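Local coordinates for 190aa long hypothetical protein (Pyrococcus horikoshii, PDB 2DDZ) that is of unknown function but assembles as a hexamer and probably shares a fold related to that of the class II aminoacyl-tRNA synthetases, at residues 14-18 with 19-23; 150-153 with 154-158. All blocks are in the same frame, centred on the assembly; numbering follows the deposited sequence.

Contact 1: 14-18 with 19-23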
loop_
_atom_site.group_PDB
_atom_site.type_symbol
_atom_site.label_atom_id
_atom_site.label_comp_id
_atom_site.label_asym_id
_atom_site.label_seq_id
_atom_site.Cartn_x
_atom_site.Cartn_y
_atom_site.Cartn_z
ATOM N N ILE E 14 0.327 35.307 -8.580
ATOM C CA ILE E 14 1.347 34.515 -7.917
ATOM C C ILE E 14 2.101 33.824 -9.035
ATOM O O ILE E 14 1.477 33.217 -9.906
ATOM C CB ILE E 14 0.728 33.444 -7.005
ATOM C CG1 ILE E 14 -0.130 34.100 -5.923
ATOM C CG2 ILE E 14 1.826 32.638 -6.358
ATOM C CD1 ILE E 14 0.654 35.091 -5.080
ATOM N N ASP E 15 3.430 33.922 -9.028
ATOM C CA ASP E 15 4.229 33.291 -10.077
ATOM C C ASP E 15 4.608 31.840 -9.757
ATOM O O ASP E 15 4.919 31.489 -8.617
ATOM C CB ASP E 15 5.500 34.108 -10.357
ATOM C CG ASP E 15 5.198 35.557 -10.751
ATOM O OD1 ASP E 15 4.280 35.783 -11.570
ATOM O OD2 ASP E 15 5.886 36.470 -10.242
ATOM N N TYR E 16 4.581 30.999 -10.782
ATOM C CA TYR E 16 4.922 29.590 -10.629
ATOM C C TYR E 16 6.370 29.336 -11.047
ATOM O O TYR E 16 6.714 29.459 -12.221
ATOM C CB TYR E 16 3.986 28.739 -11.490
ATOM C CG TYR E 16 4.235 27.252 -11.392
ATOM C CD1 TYR E 16 3.996 26.565 -10.204
ATOM C CD2 TYR E 16 4.719 26.533 -12.488
ATOM C CE1 TYR E 16 4.235 25.196 -10.108
ATOM C CE2 TYR E 16 4.959 25.168 -12.406
ATOM C CZ TYR E 16 4.716 24.508 -11.212
ATOM O OH TYR E 16 4.960 23.165 -11.105
ATOM N N ASP E 17 7.222 28.994 -10.088
ATOM C CA ASP E 17 8.613 28.702 -10.409
ATOM C C ASP E 17 8.862 27.205 -10.180
ATOM O O ASP E 17 10.012 26.745 -10.113
ATOM C CB ASP E 17 9.554 29.560 -9.552
ATOM C CG ASP E 17 9.520 29.196 -8.081
ATOM O OD1 ASP E 17 8.436 28.864 -7.559
ATOM O OD2 ASP E 17 10.586 29.262 -7.436
ATOM N N GLY E 18 7.757 26.461 -10.085
ATOM C CA GLY E 18 7.803 25.027 -9.875
ATOM C C GLY E 18 7.714 24.562 -8.428
ATOM O O GLY E 18 7.278 23.436 -8.169
ATOM N N SER E 19 8.105 25.414 -7.480
ATOM C CA SER E 19 8.097 25.026 -6.067
ATOM C C SER E 19 6.715 24.812 -5.455
ATOM O O SER E 19 6.601 24.311 -4.338
ATOM C CB SER E 19 8.891 26.039 -5.219
ATOM O OG SER E 19 8.254 27.307 -5.179
ATOM N N ALA E 20 5.662 25.179 -6.174
ATOM C CA ALA E 20 4.318 24.979 -5.650
ATOM C C ALA E 20 3.913 23.508 -5.768
ATOM O O ALA E 20 2.897 23.088 -5.220
ATOM C CB ALA E 20 3.326 25.866 -6.391
ATOM N N ILE E 21 4.728 22.729 -6.474
ATOM C CA ILE E 21 4.478 21.300 -6.667
ATOM C C ILE E 21 4.777 20.511 -5.400
ATOM O O ILE E 21 4.332 19.375 -5.255
ATOM C CB ILE E 21 5.353 20.721 -7.803
ATOM C CG1 ILE E 21 4.724 19.431 -8.324
ATOM C CG2 ILE E 21 6.779 20.474 -7.297
ATOM C CD1 ILE E 21 3.390 19.652 -9.003
ATOM N N ARG E 22 5.533 21.117 -4.480
ATOM C CA ARG E 22 5.886 20.455 -3.210
ATOM C C ARG E 22 4.700 20.138 -2.301
ATOM O O ARG E 22 3.659 20.805 -2.334
ATOM C CB ARG E 22 6.907 21.278 -2.382
ATOM C CG ARG E 22 8.225 21.514 -3.146
ATOM C CD ARG E 22 9.334 21.786 -2.208
ATOM N NE ARG E 22 10.538 22.305 -2.780
ATOM C CZ ARG E 22 11.642 22.415 -2.042
ATOM N NH1 ARG E 22 12.739 22.852 -2.611
ATOM N NH2 ARG E 22 11.630 22.104 -0.739
ATOM N N SER E 23 4.900 19.154 -1.429
ATOM C CA SER E 23 3.852 18.740 -0.512
ATOM C C SER E 23 3.538 19.786 0.534
ATOM O O SER E 23 4.424 20.497 1.005
ATOM C CB SER E 23 4.213 17.412 0.179
ATOM O OG SER E 23 5.353 17.530 1.018
HETATM O O HOH W 1 5.969 27.896 -7.786
#

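Contact 2: 150-153 with 154-158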
loop_
_atom_site.group_PDB
_atom_site.type_symbol
_atom_site.label_atom_id
_atom_site.label_comp_id
_atom_site.label_asym_id
_atom_site.label_seq_id
_atom_site.Cartn_x
_atom_site.Cartn_y
_atom_site.Cartn_z
ATOM N N ASP E 150 4.620 25.456 -31.405
ATOM C CA ASP E 150 3.597 26.492 -31.633
ATOM C C ASP E 150 2.616 26.523 -30.468
ATOM O O ASP E 150 1.843 25.581 -30.276
ATOM C CB ASP E 150 2.821 26.210 -32.920
ATOM C CG ASP E 150 3.664 26.423 -34.163
ATOM O OD1 ASP E 150 4.168 27.548 -34.350
ATOM O OD2 ASP E 150 3.805 25.463 -34.957
ATOM N N ALA E 151 2.621 27.611 -29.703
ATOM C CA ALA E 151 1.715 27.739 -28.559
ATOM C C ALA E 151 0.533 28.658 -28.824
ATOM O O ALA E 151 0.600 29.558 -29.663
ATOM C CB ALA E 151 2.481 28.221 -27.333
ATOM N N ILE E 152 -0.542 28.429 -28.081
ATOM C CA ILE E 152 -1.749 29.221 -28.216
ATOM C C ILE E 152 -2.214 29.571 -26.796
ATOM O O ILE E 152 -2.037 28.774 -25.871
ATOM C CB ILE E 152 -2.820 28.406 -29.014
ATOM C CG1 ILE E 152 -3.972 29.306 -29.460
ATOM C CG2 ILE E 152 -3.356 27.258 -28.174
ATOM C CD1 ILE E 152 -4.872 29.695 -28.335
ATOM N N GLY E 153 -2.766 30.774 -26.624
ATOM C CA GLY E 153 -3.231 31.221 -25.317
ATOM C C GLY E 153 -4.743 31.378 -25.228
ATOM O O GLY E 153 -5.440 31.282 -26.238
ATOM N N LEU E 154 -5.260 31.630 -24.027
ATOM C CA LEU E 154 -6.697 31.780 -23.835
ATOM C C LEU E 154 -7.240 33.037 -24.513
ATOM O O LEU E 154 -8.351 33.038 -25.044
ATOM C CB LEU E 154 -7.037 31.799 -22.340
ATOM C CG LEU E 154 -6.864 30.494 -21.552
ATOM C CD1 LEU E 154 -7.082 30.783 -20.079
ATOM C CD2 LEU E 154 -7.847 29.440 -22.045
ATOM N N GLU E 155 -6.457 34.109 -24.496
ATOM C CA GLU E 155 -6.879 35.358 -25.127
ATOM C C GLU E 155 -7.191 35.163 -26.610
ATOM O O GLU E 155 -8.289 35.479 -27.054
ATOM C CB GLU E 155 -5.799 36.426 -24.932
ATOM C CG GLU E 155 -5.908 37.131 -23.584
ATOM C CD GLU E 155 -4.745 38.049 -23.317
ATOM O OE1 GLU E 155 -4.123 38.494 -24.309
ATOM O OE2 GLU E 155 -4.465 38.327 -22.126
ATOM N N GLU E 156 -6.232 34.629 -27.364
ATOM C CA GLU E 156 -6.438 34.385 -28.789
ATOM C C GLU E 156 -7.699 33.542 -29.039
ATOM O O GLU E 156 -8.298 33.615 -30.109
ATOM C CB GLU E 156 -5.219 33.676 -29.389
ATOM C CG GLU E 156 -5.331 33.461 -30.895
ATOM C CD GLU E 156 -4.080 32.867 -31.521
ATOM O OE1 GLU E 156 -3.035 32.787 -30.836
ATOM O OE2 GLU E 156 -4.148 32.488 -32.710
ATOM N N LEU E 157 -8.093 32.738 -28.055
ATOM C CA LEU E 157 -9.286 31.911 -28.206
ATOM C C LEU E 157 -10.530 32.702 -27.791
ATOM O O LEU E 157 -11.656 32.205 -27.876
ATOM C CB LEU E 157 -9.179 30.641 -27.350
ATOM C CG LEU E 157 -8.053 29.643 -27.642
ATOM C CD1 LEU E 157 -8.112 28.539 -26.601
ATOM C CD2 LEU E 157 -8.177 29.059 -29.049
ATOM N N GLY E 158 -10.318 33.933 -27.338
ATOM C CA GLY E 158 -11.431 34.767 -26.926
ATOM C C GLY E 158 -12.071 34.344 -25.616
ATOM O O GLY E 158 -13.275 34.522 -25.413
#

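Contact 1: 14-18 with 19-23
S19 turns its hydroxyl back to D17, OG donating to D17 OD1 over 2.8 Å. The carboxylate oxygen is met on its syn side, 19° out of the carboxylate plane. The D17 carboxyl group lies between backbone N and carbonyl carbon, and this torsion (chi1 68°) brings OD1 over the start of the turn, where the backbone N of S19 also approaches it in a long, weak bond. Its other oxygen, OD2, pairs with K47, which suits a charged aspartate at this bend. G18 has a positive phi, where a side chain would jam against the preceding carbonyl, and its N lies 3.5 Å above the plane of the Y16 ring, over the centre. A20 comes next, small enough for CB to rest at the ring edge, 3.9 Å from Y16 CE1. Its N gives a weak bond to a water that also accepts from D17 N. The ring also stacks on H135 and meets H70 with its plane inclined. I21 closes the turn: its N donates to G18 O (3.1 Å, 161° at the hydrogen), from above the carbonyl plane, while its apolar branch CG2 lies 3.1 Å from that oxygen. R22 N bonds weakly back to S19 O, and its guanidinium reaches E50. S23 ends the segment at the hexamer interface, OG bonding the terminal carboxylate of T190 of a neighbouring subunit. The arrangement is a weak Asx turn leading into one turn of 3-10 helix, in the loop between strand 5-8 and helix 25-30.

Contact 2: 150-153 with 154-158
The carboxylate of E156 is laid flat over I152: CG1 of the isoleucine sits under one face, 4.1 Å from E156 CD. OE2 of the same group forms a salt bridge with R118, so a glutamate suits the site, its aliphatic stem and flat head covering a hydrophobic residue while the charge goes to an arginine. CG of E156 stands opposite the backbone N (chi1 -177°) and the chain stays extended beyond it, which carries the head back across the preceding residues. One carbon further along the same branch, CD1 of I152 meets L157. The two side chains cross at about a right angle, and the methyl CD1 of I152 comes to 3.3 Å from L157 CG and 3.4 Å from L157 CD2, closer than carbons normally pack. L157 CG also lies 3.4 Å from the carbonyl oxygen of G153, and the leucine reaches on to I104. With an alanine here the branched end is lost, and I152 CD1 would probably face a gap and be freer to turn. G153, without a side chain, keeps the bend slim. Beyond it the backbone coils: L157 N bonds weakly to L154 O, and G158 N donates to E155 O over 2.6 Å. G158 has a phi of 72°, a conformation easiest for a residue without a side chain. I152 pairs its backbone with K119, and L154 with N139, tying the segment to two strands. The result is a type I beta turn, E155 to G158, with I152 packed against L157 of the turn, in the loop that leads from strand 131-139 to helix 161-184.

Contacts 1 and 2 lie in series along the chain and do not touch: their centres are 23 Å apart and their nearest atoms about 14 Å. Strand 131-139 connects them, supplying K133 and H135 to the loop of contact 1 and, at its end, N139 to that of contact 2. Contact 1 borders a ligand pocket: I14 belongs to the guanidine pocket with R12, N29 and F30, the side chain of S19 is about 7 Å from a bound guanidine, and Y16 OH hydrogen-bonds a glycerol, probably from the crystallisation liquor. It also meets neighbouring subunits of the hexamer, whereas no other chain of the assembly touches contact 2, whose two glutamates pair within their own chain.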